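Local coordinates for cell division control protein Cdc48 (Mycobacterium smegmatis, PDB 5E7P) that probably binds and hydrolyses ATP as a Cdc48-like member of the AAA ATPase family, with two P-loop ATPase regions in one chain, at residues Ala608-Glu613 with Pro637-Pro642; Ser553-Lys558 with Lys565-Leu570; Glu45-Leu50 with Ala70-Pro75; Pro18-Arg23 with Leu696-Ala701; Arg307-Ala312 with Ala350-Ala355. All blocks are in the same frame, centred on the assembly; numbering follows the deposited sequence.

Contact 1 (Ala608-Glu613 with Pro637-Pro642); sequences ASLLTE and PALLRP
Leu611 and Leu639 meet through one methyl each, CD2 of both standing 3.6 Å apart, and this close approach belongs to the packed part of the contact. The same Leu611 CD2 sits 3.6 Å from the carbonyl oxygen Ala638 O. Deeper in, Leu610 and Leu639 are both buried. A chi1 of -173° extends the branched end of Leu610 toward the loop; its CD2 lies 3.9 Å from Leu639 CD1, and the two side chains meet at about a right angle. Phe571 of helix 563-576 and Ala591 also touch Leu610. Helix 602-617 is a helix of the second AAA module, and residues 637-642, which begin with a 3-10 turn between strands 623-629 and 645-650, by sequence probably belong to the second region of homology. In hexameric relatives arginines of this region typically reach the nucleotide of an adjacent subunit. The looser margin lies where Leu611 and Ala638, both partly exposed, face each other: there Leu611 CD1 comes only to 4.1 Å from Ala638 CB. Ala638 O has its polar partner elsewhere, accepting a hydrogen bond from Arg644 NH1, and Arg644 also touches Leu611.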
# COMPACT_ATOMS: atom_id res chain seq x y z
N ALA A 608 -4.75 -17.80 -24.98
CA ALA A 608 -5.58 -17.29 -26.07
C ALA A 608 -6.34 -16.05 -25.63
O ALA A 608 -6.49 -15.09 -26.39
CB ALA A 608 -6.54 -18.37 -26.56
N SER A 609 -6.83 -16.07 -24.39
CA SER A 609 -7.52 -14.92 -23.82
C SER A 609 -6.53 -13.77 -23.65
O SER A 609 -6.87 -12.61 -23.87
CB SER A 609 -8.16 -15.27 -22.48
OG SER A 609 -8.87 -14.16 -21.95
N LEU A 610 -5.31 -14.10 -23.24
CA LEU A 610 -4.27 -13.10 -23.05
C LEU A 610 -3.93 -12.40 -24.36
O LEU A 610 -3.87 -11.17 -24.42
CB LEU A 610 -3.02 -13.75 -22.46
CG LEU A 610 -1.90 -12.80 -22.04
CD1 LEU A 610 -2.45 -11.72 -21.13
CD2 LEU A 610 -0.77 -13.57 -21.36
N LEU A 611 -3.72 -13.19 -25.42
CA LEU A 611 -3.46 -12.65 -26.75
C LEU A 611 -4.59 -11.74 -27.20
O LEU A 611 -4.36 -10.67 -27.78
CB LEU A 611 -3.27 -13.78 -27.76
CG LEU A 611 -2.07 -14.70 -27.53
CD1 LEU A 611 -2.08 -15.87 -28.51
CD2 LEU A 611 -0.78 -13.91 -27.65
N THR A 612 -5.82 -12.16 -26.92
CA THR A 612 -7.01 -11.38 -27.25
C THR A 612 -7.00 -10.04 -26.53
O THR A 612 -7.27 -9.00 -27.14
CB THR A 612 -8.31 -12.14 -26.89
OG1 THR A 612 -8.33 -13.40 -27.58
CG2 THR A 612 -9.53 -11.32 -27.28
N GLU A 613 -6.69 -10.06 -25.24
CA GLU A 613 -6.65 -8.84 -24.44
C GLU A 613 -5.51 -7.92 -24.87
O GLU A 613 -5.67 -6.70 -24.92
CB GLU A 613 -6.53 -9.17 -22.95
CG GLU A 613 -7.73 -9.92 -22.39
CD GLU A 613 -9.04 -9.17 -22.61
OE1 GLU A 613 -9.87 -9.65 -23.41
OE2 GLU A 613 -9.23 -8.11 -21.99
N PRO A 637 5.98 -17.61 -28.07
CA PRO A 637 6.44 -16.62 -29.06
C PRO A 637 5.34 -15.71 -29.60
O PRO A 637 5.63 -14.60 -30.05
CB PRO A 637 7.01 -17.49 -30.18
CG PRO A 637 7.47 -18.72 -29.49
CD PRO A 637 6.47 -18.96 -28.39
N ALA A 638 4.10 -16.18 -29.57
CA ALA A 638 2.97 -15.38 -30.03
C ALA A 638 2.78 -14.12 -29.18
O ALA A 638 2.16 -13.16 -29.62
CB ALA A 638 1.69 -16.21 -30.02
N LEU A 639 3.33 -14.14 -27.97
CA LEU A 639 3.30 -12.99 -27.07
C LEU A 639 4.22 -11.87 -27.56
O LEU A 639 4.03 -10.71 -27.21
CB LEU A 639 3.73 -13.40 -25.66
CG LEU A 639 2.72 -13.91 -24.63
CD1 LEU A 639 2.00 -12.75 -23.98
CD2 LEU A 639 1.73 -14.89 -25.23
N LEU A 640 5.21 -12.23 -28.37
CA LEU A 640 6.28 -11.30 -28.73
C LEU A 640 6.12 -10.71 -30.12
O LEU A 640 7.01 -10.01 -30.61
CB LEU A 640 7.64 -11.99 -28.60
CG LEU A 640 7.89 -12.72 -27.28
CD1 LEU A 640 9.33 -13.23 -27.20
CD2 LEU A 640 7.58 -11.83 -26.09
N ARG A 641 5.00 -11.00 -30.77
CA ARG A 641 4.73 -10.49 -32.11
C ARG A 641 4.31 -9.02 -32.06
O ARG A 641 3.83 -8.55 -31.03
CB ARG A 641 3.67 -11.34 -32.79
CG ARG A 641 4.11 -12.78 -33.03
CD ARG A 641 2.99 -13.64 -33.57
NE ARG A 641 3.39 -15.04 -33.67
CZ ARG A 641 2.57 -16.04 -33.97
NH1 ARG A 641 1.28 -15.80 -34.19
NH2 ARG A 641 3.04 -17.28 -34.04
N PRO A 642 4.53 -8.28 -33.17
CA PRO A 642 4.13 -6.87 -33.27
C PRO A 642 2.67 -6.65 -32.88
O PRO A 642 1.82 -7.51 -33.13
CB PRO A 642 4.34 -6.56 -34.75
CG PRO A 642 5.45 -7.46 -35.15
CD PRO A 642 5.28 -8.73 -34.36

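Contact 2 (Ser553-Lys558 with Lys565-Leu570); sequences SELMDK and KAVREL
The helical turn that presents Leu555 to Ala566 is held at Ser553 O, which accepts a bond of 2.8 Å from Asp557 N and a weak one of 3.2 Å from Met556 N. Further along, the winding becomes less regular: a wider pi-type turn spans 554-558, and the bond from Lys558 N to Glu554 O is weak. Leu555 itself is tied to the approach of the second helix, because its carbonyl oxygen is hydrogen-bonded to Ser563 OG.

Across the contact all the work is apolar. A chi1 of 178° swings the fork of Leu555 away from its backbone N and toward helix 563-576, where the two methyls are divided between neighbouring residues. CD1 lies 3.8 Å from Ala566 CB, and CG follows at 4.1 Å from the same atom, so the alanine methyl meets the branch point as well as one arm. The other arm, CD2, reaches Val567 CG2 at 4.4 Å, a looser approach. Leu555, Ala566 and Val567 are all buried, and the CA atoms of Leu555 and Ala566 are 7.4 Å apart.

Outside the pair, Trp559 touches Ala566 and Glu554, while Ser553 OG is hydrogen-bonded to Glu586 of the Walker B sequence. The two helices and their short link form part of the crossover between parallel strands 546-551 and 580-585 of the AAA sheet; by sequence, the link holding Trp559 probably corresponds to the pore loop of hexameric AAA proteins.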
# COMPACT_ATOMS: atom_id res chain seq x y z
N SER A 553 2.52 -16.80 -11.51
CA SER A 553 2.31 -18.00 -10.71
C SER A 553 1.02 -17.94 -9.90
O SER A 553 0.22 -18.87 -9.91
CB SER A 553 3.49 -18.23 -9.77
OG SER A 553 4.69 -18.45 -10.50
N GLU A 554 0.83 -16.83 -9.19
CA GLU A 554 -0.29 -16.69 -8.26
C GLU A 554 -1.65 -16.72 -8.94
O GLU A 554 -2.58 -17.36 -8.46
CB GLU A 554 -0.14 -15.40 -7.43
CG GLU A 554 1.20 -15.28 -6.74
CD GLU A 554 1.22 -14.18 -5.70
OE1 GLU A 554 0.15 -13.58 -5.46
OE2 GLU A 554 2.30 -13.92 -5.13
N LEU A 555 -1.76 -16.02 -10.07
CA LEU A 555 -3.01 -15.99 -10.82
C LEU A 555 -3.38 -17.39 -11.33
O LEU A 555 -4.56 -17.76 -11.37
CB LEU A 555 -2.91 -15.00 -11.98
CG LEU A 555 -4.11 -14.85 -12.92
CD1 LEU A 555 -4.34 -13.39 -13.27
CD2 LEU A 555 -3.91 -15.66 -14.19
N MET A 556 -2.37 -18.16 -11.70
CA MET A 556 -2.58 -19.48 -12.28
C MET A 556 -2.79 -20.57 -11.22
O MET A 556 -3.69 -21.39 -11.34
CB MET A 556 -1.41 -19.86 -13.19
CG MET A 556 -1.30 -19.00 -14.44
SD MET A 556 -2.54 -19.40 -15.69
CE MET A 556 -1.94 -20.98 -16.28
N ASP A 557 -1.96 -20.55 -10.18
CA ASP A 557 -1.91 -21.66 -9.23
C ASP A 557 -2.59 -21.39 -7.89
O ASP A 557 -3.22 -22.28 -7.32
CB ASP A 557 -0.46 -22.10 -9.01
CG ASP A 557 0.26 -22.41 -10.30
OD1 ASP A 557 -0.39 -22.89 -11.25
OD2 ASP A 557 1.49 -22.18 -10.36
N LYS A 558 -2.45 -20.17 -7.38
CA LYS A 558 -2.90 -19.85 -6.03
C LYS A 558 -4.34 -19.35 -5.93
O LYS A 558 -5.05 -19.65 -4.97
CB LYS A 558 -1.95 -18.85 -5.37
CG LYS A 558 -0.55 -19.39 -5.11
CD LYS A 558 0.33 -18.34 -4.45
CE LYS A 558 1.71 -18.89 -4.14
NZ LYS A 558 2.58 -17.86 -3.49
N LYS A 565 -10.84 -15.94 -16.66
CA LYS A 565 -11.68 -14.80 -16.33
C LYS A 565 -10.91 -13.75 -15.54
O LYS A 565 -11.24 -12.56 -15.57
CB LYS A 565 -12.93 -15.24 -15.57
CG LYS A 565 -13.93 -16.00 -16.43
CD LYS A 565 -15.08 -16.56 -15.60
CE LYS A 565 -16.03 -17.37 -16.46
NZ LYS A 565 -17.12 -17.98 -15.64
N ALA A 566 -9.88 -14.18 -14.82
CA ALA A 566 -9.04 -13.26 -14.07
C ALA A 566 -8.26 -12.37 -15.04
O ALA A 566 -8.00 -11.21 -14.74
CB ALA A 566 -8.08 -14.03 -13.17
N VAL A 567 -7.90 -12.93 -16.19
CA VAL A 567 -7.20 -12.18 -17.22
C VAL A 567 -8.09 -11.09 -17.80
O VAL A 567 -7.71 -9.92 -17.82
CB VAL A 567 -6.72 -13.10 -18.36
CG1 VAL A 567 -6.25 -12.27 -19.55
CG2 VAL A 567 -5.61 -14.02 -17.88
N ARG A 568 -9.27 -11.48 -18.27
CA ARG A 568 -10.22 -10.54 -18.84
C ARG A 568 -10.63 -9.48 -17.81
O ARG A 568 -10.81 -8.32 -18.16
CB ARG A 568 -11.46 -11.27 -19.38
CG ARG A 568 -11.17 -12.16 -20.58
CD ARG A 568 -12.45 -12.65 -21.24
NE ARG A 568 -13.21 -13.57 -20.39
CZ ARG A 568 -14.40 -13.29 -19.88
NH1 ARG A 568 -14.98 -12.12 -20.12
NH2 ARG A 568 -15.02 -14.19 -19.11
N GLU A 569 -10.76 -9.90 -16.56
CA GLU A 569 -11.07 -8.99 -15.47
C GLU A 569 -9.99 -7.92 -15.32
O GLU A 569 -10.28 -6.73 -15.28
CB GLU A 569 -11.22 -9.76 -14.16
CG GLU A 569 -11.36 -8.88 -12.94
CD GLU A 569 -11.36 -9.69 -11.65
OE1 GLU A 569 -11.84 -10.84 -11.67
OE2 GLU A 569 -10.87 -9.18 -10.62
N LEU A 570 -8.75 -8.38 -15.23
CA LEU A 570 -7.59 -7.51 -15.06
C LEU A 570 -7.52 -6.42 -16.13
O LEU A 570 -7.38 -5.24 -15.82
CB LEU A 570 -6.31 -8.35 -15.09
CG LEU A 570 -4.96 -7.64 -15.22
CD1 LEU A 570 -4.70 -6.76 -14.01
CD2 LEU A 570 -3.85 -8.66 -15.39

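Contact 3 (Glu45-Leu50 with Ala70-Pro75); sequences EVLAAL and AGVAGP
Leu47 and Ala70 mark the closest backbone approach, with their CA atoms 8.1 Å apart, a separation that leaves the contact to side chains. Residues 45-50 are regular helix, as the bonds from Ala49 N to Glu45 O and from Leu50 N to Val46 O, both 2.8 Å, indicate. Residues 70-72 are the extended end of strand 65-72; the regular strand ends at Val72, although Ala73 still bonds through its backbone with Leu42. Neighbouring strand residues use their backbones in different directions: Ala70 bonds with Trp55 and Asp56, Gly71 with Val40 and Leu42.

One leucine spans both side chains of the strand that take part. Rotation about the first side-chain bond of Leu47 (chi1 -63°) places CG on the far side from the carbonyl carbon, and the fork opens along the strand, one methyl for each of two residues separated by Gly71. CD2 lies 3.8 Å from Ala70 CB, while CD1 lies 3.8 Å from Val72 CG2. The leucine and valine side chains meet at about a right angle, so that single methyls touch rather than whole flanks. Leu47 and Ala70 are buried; Val72, partly exposed, forms the outer side, where it also touches Glu54. Ile52 adds a further contact to Leu47. The short helix thus lies against the sheet of the Cdc48 N-terminal domain, whose family belongs to the double-psi beta-barrel clan.

Every atom pair that meets here is carbon to carbon, and the polar Val72 O is engaged separately by Arg41 NH1. Helix and strand are therefore held together here by the burial of apolar surface and the fit of methyl groups.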
# COMPACT_ATOMS: atom_id res chain seq x y z
N GLU A 45 23.11 2.48 10.23
CA GLU A 45 23.93 1.28 10.17
C GLU A 45 23.19 0.07 10.73
O GLU A 45 23.37 -1.05 10.27
CB GLU A 45 25.26 1.48 10.90
CG GLU A 45 26.20 0.30 10.77
CD GLU A 45 27.57 0.58 11.34
OE1 GLU A 45 27.80 1.70 11.84
OE2 GLU A 45 28.42 -0.33 11.28
N VAL A 46 22.34 0.32 11.73
CA VAL A 46 21.50 -0.73 12.29
C VAL A 46 20.48 -1.20 11.24
O VAL A 46 20.28 -2.39 11.06
CB VAL A 46 20.76 -0.25 13.55
CG1 VAL A 46 19.82 -1.34 14.07
CG2 VAL A 46 21.75 0.15 14.62
N LEU A 47 19.87 -0.24 10.56
CA LEU A 47 18.92 -0.53 9.50
C LEU A 47 19.58 -1.36 8.40
O LEU A 47 18.98 -2.30 7.88
CB LEU A 47 18.36 0.76 8.90
CG LEU A 47 17.55 1.68 9.82
CD1 LEU A 47 17.11 2.93 9.07
CD2 LEU A 47 16.34 0.94 10.39
N ALA A 48 20.81 -1.01 8.06
CA ALA A 48 21.57 -1.74 7.05
C ALA A 48 21.93 -3.14 7.54
O ALA A 48 21.80 -4.11 6.79
CB ALA A 48 22.81 -0.96 6.66
N ALA A 49 22.38 -3.24 8.78
CA ALA A 49 22.79 -4.52 9.36
C ALA A 49 21.61 -5.47 9.52
O ALA A 49 21.75 -6.69 9.37
CB ALA A 49 23.47 -4.30 10.71
N LEU A 50 20.44 -4.92 9.82
CA LEU A 50 19.24 -5.72 10.00
C LEU A 50 18.59 -6.09 8.67
O LEU A 50 17.80 -7.03 8.59
CB LEU A 50 18.24 -4.99 10.90
CG LEU A 50 18.65 -4.86 12.36
CD1 LEU A 50 17.57 -4.13 13.15
CD2 LEU A 50 18.94 -6.23 12.97
N ALA A 70 10.60 1.66 12.68
CA ALA A 70 11.97 2.15 12.65
C ALA A 70 12.07 3.51 11.96
O ALA A 70 11.82 3.63 10.76
CB ALA A 70 12.89 1.14 11.98
N GLY A 71 12.44 4.52 12.73
CA GLY A 71 12.73 5.83 12.19
C GLY A 71 14.21 6.11 12.31
O GLY A 71 14.85 5.67 13.26
N VAL A 72 14.77 6.84 11.34
CA VAL A 72 16.19 7.14 11.35
C VAL A 72 16.55 8.11 12.47
O VAL A 72 15.92 9.16 12.62
CB VAL A 72 16.67 7.69 9.99
CG1 VAL A 72 18.12 8.13 10.08
CG2 VAL A 72 16.48 6.65 8.90
N ALA A 73 17.55 7.74 13.26
CA ALA A 73 18.00 8.58 14.37
C ALA A 73 18.72 9.82 13.85
O ALA A 73 19.41 9.76 12.84
CB ALA A 73 18.90 7.79 15.30
N GLY A 74 18.56 10.93 14.56
CA GLY A 74 19.25 12.16 14.21
C GLY A 74 20.72 12.07 14.53
O GLY A 74 21.18 11.07 15.08
N PRO A 75 21.48 13.12 14.19
CA PRO A 75 22.91 13.16 14.49
C PRO A 75 23.16 13.20 16.00
O PRO A 75 22.33 13.74 16.74
CB PRO A 75 23.38 14.46 13.84
CG PRO A 75 22.15 15.31 13.77
CD PRO A 75 21.02 14.35 13.52

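Contact 4 (Pro18-Arg23 with Leu696-Ala701); sequences PLSHLR and LLRESA
Two torsions bring Ser20 and Arg698 together: Ser20 turns OG between its backbone N and carbonyl carbon (chi1 61°), and Arg698 sets CG opposite its backbone N (chi1 168°), then runs extended as far as NE. The result is an approach by the end of the arginine alone. NH2 lies 3.7 Å from Ser20 OG and 3.8 Å from Ser20 CB, with Pro18 O farther off at 4.4 Å. These separations are too long for hydrogen bonds and indicate a loose polar proximity. The serine hydroxyl is engaged elsewhere, by a hydrogen bond with Leu50 O. Nearer the root of the arginine, its CG packs on Ala48 O of helix 44-50. The contact joins ends of the chain that are far apart in sequence: residues leading into strand 22-28 of the N-terminal region and a helix of the C-terminal AAA lid. Helix 44-50 lies between them in part, Leu22 touching its Val46 and Ala49 while Ala701 touches Ala48 and Ala49; helix 716-725 packs on Leu696 and Ser700, and strand 98-104 borders Ser20 through Pro104.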
# COMPACT_ATOMS: atom_id res chain seq x y z
N PRO A 18 17.08 -16.27 7.41
CA PRO A 18 17.71 -16.02 8.71
C PRO A 18 17.23 -14.72 9.36
O PRO A 18 17.17 -13.68 8.71
CB PRO A 18 19.20 -15.93 8.37
CG PRO A 18 19.25 -15.62 6.91
CD PRO A 18 18.07 -16.33 6.32
N LEU A 19 16.88 -14.80 10.64
CA LEU A 19 16.34 -13.65 11.36
C LEU A 19 17.45 -12.85 12.03
O LEU A 19 17.92 -13.20 13.12
CB LEU A 19 15.31 -14.11 12.40
CG LEU A 19 14.46 -13.01 13.04
CD1 LEU A 19 13.78 -12.15 11.97
CD2 LEU A 19 13.44 -13.61 13.99
N SER A 20 17.87 -11.77 11.37
CA SER A 20 18.94 -10.93 11.89
C SER A 20 18.49 -10.17 13.14
O SER A 20 17.30 -9.89 13.30
CB SER A 20 19.43 -9.95 10.82
OG SER A 20 18.38 -9.10 10.41
N HIS A 21 19.43 -9.84 14.01
CA HIS A 21 19.11 -9.19 15.28
C HIS A 21 20.34 -8.54 15.90
O HIS A 21 21.47 -8.94 15.62
CB HIS A 21 18.53 -10.21 16.26
CG HIS A 21 19.49 -11.30 16.62
ND1 HIS A 21 19.67 -12.42 15.83
CD2 HIS A 21 20.33 -11.43 17.67
CE1 HIS A 21 20.59 -13.20 16.39
NE2 HIS A 21 21.00 -12.62 17.50
N LEU A 22 20.12 -7.54 16.74
CA LEU A 22 21.20 -6.85 17.42
C LEU A 22 20.78 -6.45 18.83
O LEU A 22 19.63 -6.11 19.07
CB LEU A 22 21.62 -5.60 16.65
CG LEU A 22 22.37 -5.79 15.34
CD1 LEU A 22 22.45 -4.47 14.60
CD2 LEU A 22 23.76 -6.35 15.61
N ARG A 23 21.73 -6.51 19.76
CA ARG A 23 21.50 -5.97 21.09
C ARG A 23 21.99 -4.53 21.10
O ARG A 23 23.13 -4.25 20.74
CB ARG A 23 22.24 -6.78 22.15
CG ARG A 23 21.95 -6.34 23.58
CD ARG A 23 23.06 -6.77 24.53
NE ARG A 23 23.28 -8.21 24.50
CZ ARG A 23 24.33 -8.82 25.06
NH1 ARG A 23 25.26 -8.11 25.68
NH2 ARG A 23 24.45 -10.14 24.98
N LEU A 696 25.90 -7.54 0.35
CA LEU A 696 27.29 -7.41 0.79
C LEU A 696 27.44 -6.25 1.77
O LEU A 696 28.24 -6.32 2.70
CB LEU A 696 28.23 -7.23 -0.41
CG LEU A 696 29.72 -7.17 -0.07
CD1 LEU A 696 30.18 -8.45 0.61
CD2 LEU A 696 30.56 -6.90 -1.31
N LEU A 697 26.66 -5.19 1.56
CA LEU A 697 26.68 -4.04 2.46
C LEU A 697 25.96 -4.37 3.76
O LEU A 697 26.39 -3.97 4.84
CB LEU A 697 26.01 -2.84 1.79
CG LEU A 697 26.77 -2.17 0.65
CD1 LEU A 697 25.86 -1.20 -0.09
CD2 LEU A 697 28.01 -1.46 1.17
N ARG A 698 24.85 -5.08 3.63
CA ARG A 698 24.08 -5.57 4.76
C ARG A 698 24.95 -6.45 5.65
O ARG A 698 25.00 -6.27 6.87
CB ARG A 698 22.87 -6.35 4.25
CG ARG A 698 22.13 -7.17 5.30
CD ARG A 698 21.24 -8.19 4.60
NE ARG A 698 20.21 -8.74 5.48
CZ ARG A 698 20.39 -9.81 6.25
NH1 ARG A 698 21.56 -10.43 6.25
NH2 ARG A 698 19.40 -10.25 7.01
N GLU A 699 25.63 -7.40 5.03
CA GLU A 699 26.49 -8.32 5.76
C GLU A 699 27.70 -7.60 6.34
O GLU A 699 28.13 -7.90 7.45
CB GLU A 699 26.95 -9.46 4.84
CG GLU A 699 27.70 -10.56 5.56
CD GLU A 699 26.87 -11.25 6.63
OE1 GLU A 699 25.62 -11.30 6.49
OE2 GLU A 699 27.46 -11.75 7.61
N SER A 700 28.25 -6.65 5.59
CA SER A 700 29.40 -5.87 6.04
C SER A 700 29.05 -5.09 7.30
O SER A 700 29.80 -5.11 8.28
CB SER A 700 29.89 -4.92 4.96
OG SER A 700 30.43 -5.63 3.85
N ALA A 701 27.92 -4.39 7.26
CA ALA A 701 27.47 -3.59 8.39
C ALA A 701 27.24 -4.46 9.62
O ALA A 701 27.61 -4.09 10.73
CB ALA A 701 26.21 -2.82 8.03

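Contact 5 (Arg307-Ala312 with Ala350-Ala355); sequences RSVTSA and AELRKA
The carboxylate of Glu351 is the flat group of this contact, and Thr310 lies above one face of it. Thr310 OG1 is 4.0 Å from Glu351 CD. Thr310 CA, over the same face, stands 3.8 Å from Glu351 OE1. At the rim, beside OE1 and close to the plane of the group, a water donates to Glu351 OE1 at 3.0 Å and, weakly, to Thr310 O at 3.4 Å, an indirect polar link between the helices. The first torsion of Glu351 (chi1 -77°) turns CG away from the carbonyl carbon and puts it 3.7 Å from Thr310 OG1; the bend at chi2 (-61°) then places the carboxylate against the threonine. That hydroxyl has its own hydrogen bond with Leu306 O, one turn earlier, so it meets the glutamate by packing.

On the buried side Val309 takes over. Its CG1 lies 4.0 Å from Glu351 CB, the two side chains passing in opposite directions, and 4.4 Å from Leu352 CD2. The contact therefore grades from apolar near the sheet to hydrated at the partly exposed Thr310 and Glu351.

Helices 302-319 and 344-356 run almost parallel here, at 7°, with segment axes 9.5 Å apart. Such side-by-side helices on one face of a sheet whose central strands are parallel belong to the alpha-beta-alpha layering of the P-loop ATPase fold. Leu323 of strand 321-326 touches both Ala312 and Leu352; Ala312 also meets strand 289-293, and Val313, of helix 302-319 itself, touches Glu351 and Ala355.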
# COMPACT_ATOMS: atom_id res chain seq x y z
N ARG A 307 -27.31 -12.26 8.87
CA ARG A 307 -28.50 -11.47 9.18
C ARG A 307 -28.28 -9.99 8.87
O ARG A 307 -29.18 -9.30 8.38
CB ARG A 307 -28.90 -11.63 10.64
CG ARG A 307 -30.12 -10.80 11.04
CD ARG A 307 -29.99 -10.29 12.46
NE ARG A 307 -28.65 -9.77 12.73
CZ ARG A 307 -28.23 -8.56 12.37
NH1 ARG A 307 -26.99 -8.18 12.66
NH2 ARG A 307 -29.04 -7.73 11.72
N SER A 308 -27.07 -9.51 9.15
CA SER A 308 -26.72 -8.12 8.91
C SER A 308 -26.77 -7.77 7.42
O SER A 308 -27.31 -6.74 7.03
CB SER A 308 -25.34 -7.81 9.49
OG SER A 308 -25.09 -6.42 9.50
N VAL A 309 -26.20 -8.65 6.60
CA VAL A 309 -26.22 -8.49 5.15
C VAL A 309 -27.65 -8.58 4.62
O VAL A 309 -28.05 -7.81 3.74
CB VAL A 309 -25.35 -9.57 4.46
CG1 VAL A 309 -25.53 -9.53 2.95
CG2 VAL A 309 -23.89 -9.37 4.83
N THR A 310 -28.42 -9.50 5.18
CA THR A 310 -29.81 -9.71 4.79
C THR A 310 -30.67 -8.49 5.11
O THR A 310 -31.52 -8.09 4.33
CB THR A 310 -30.40 -10.95 5.51
OG1 THR A 310 -29.58 -12.09 5.22
CG2 THR A 310 -31.84 -11.22 5.08
N SER A 311 -30.42 -7.90 6.28
CA SER A 311 -31.15 -6.72 6.71
C SER A 311 -30.82 -5.52 5.83
O SER A 311 -31.68 -4.70 5.52
CB SER A 311 -30.82 -6.41 8.18
OG SER A 311 -31.39 -5.18 8.58
N ALA A 312 -29.56 -5.43 5.41
CA ALA A 312 -29.10 -4.34 4.57
C ALA A 312 -29.66 -4.45 3.16
O ALA A 312 -30.00 -3.44 2.54
CB ALA A 312 -27.58 -4.31 4.54
N ALA A 350 -25.71 -14.65 -2.26
CA ALA A 350 -27.08 -14.81 -2.74
C ALA A 350 -27.92 -13.59 -2.43
O ALA A 350 -28.78 -13.21 -3.22
CB ALA A 350 -27.71 -16.06 -2.16
N GLU A 351 -27.68 -12.98 -1.27
CA GLU A 351 -28.37 -11.76 -0.88
C GLU A 351 -27.96 -10.58 -1.76
O GLU A 351 -28.81 -9.82 -2.22
CB GLU A 351 -28.13 -11.43 0.59
CG GLU A 351 -28.95 -12.28 1.55
CD GLU A 351 -30.45 -12.10 1.35
OE1 GLU A 351 -30.92 -10.95 1.32
OE2 GLU A 351 -31.16 -13.12 1.23
N LEU A 352 -26.65 -10.43 -1.98
CA LEU A 352 -26.13 -9.38 -2.86
C LEU A 352 -26.67 -9.54 -4.27
O LEU A 352 -27.09 -8.57 -4.90
CB LEU A 352 -24.60 -9.41 -2.90
CG LEU A 352 -23.81 -9.13 -1.61
CD1 LEU A 352 -22.32 -9.07 -1.92
CD2 LEU A 352 -24.28 -7.84 -0.95
N ARG A 353 -26.66 -10.77 -4.77
CA ARG A 353 -27.16 -11.08 -6.10
C ARG A 353 -28.64 -10.70 -6.23
O ARG A 353 -29.08 -10.19 -7.27
CB ARG A 353 -26.96 -12.57 -6.39
CG ARG A 353 -27.13 -12.96 -7.85
CD ARG A 353 -26.76 -14.41 -8.08
NE ARG A 353 -25.38 -14.70 -7.68
CZ ARG A 353 -25.05 -15.51 -6.67
NH1 ARG A 353 -26.00 -16.11 -5.96
NH2 ARG A 353 -23.77 -15.71 -6.38
N LYS A 354 -29.39 -10.93 -5.16
CA LYS A 354 -30.79 -10.54 -5.09
C LYS A 354 -30.93 -9.02 -5.17
O LYS A 354 -31.86 -8.50 -5.80
CB LYS A 354 -31.42 -11.06 -3.80
CG LYS A 354 -32.73 -10.40 -3.41
CD LYS A 354 -33.20 -10.88 -2.04
CE LYS A 354 -34.35 -10.03 -1.52
NZ LYS A 354 -35.54 -10.07 -2.40
N ALA A 355 -30.00 -8.31 -4.54
CA ALA A 355 -30.00 -6.85 -4.56
C ALA A 355 -29.71 -6.30 -5.95
O ALA A 355 -30.39 -5.39 -6.42
CB ALA A 355 -29.02 -6.30 -3.53
O HOH W 1 -33.30 -9.13 1.59

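Contacts 1 and 2 lie in the second AAA module with centres 16 Å apart, and they touch where Glu613 CG comes within 4.0 Å of Val567 CG1. Contacts 3 and 4 form another pair, centres 12 Å apart, joined by Leu50 O and Ser20 OG at 2.8 Å. Contact 5 stands apart in the first AAA module; its nearest atoms are about 12 Å from contact 2 and about 38 Å from contact 4. None of the five lies at an annotated nucleotide site, although the side chains of Arg698 in contact 4 and Leu47 in contact 3 are about 10 Å and 13 Å from a bound ADP. Contact 4 spans the other four in sequence.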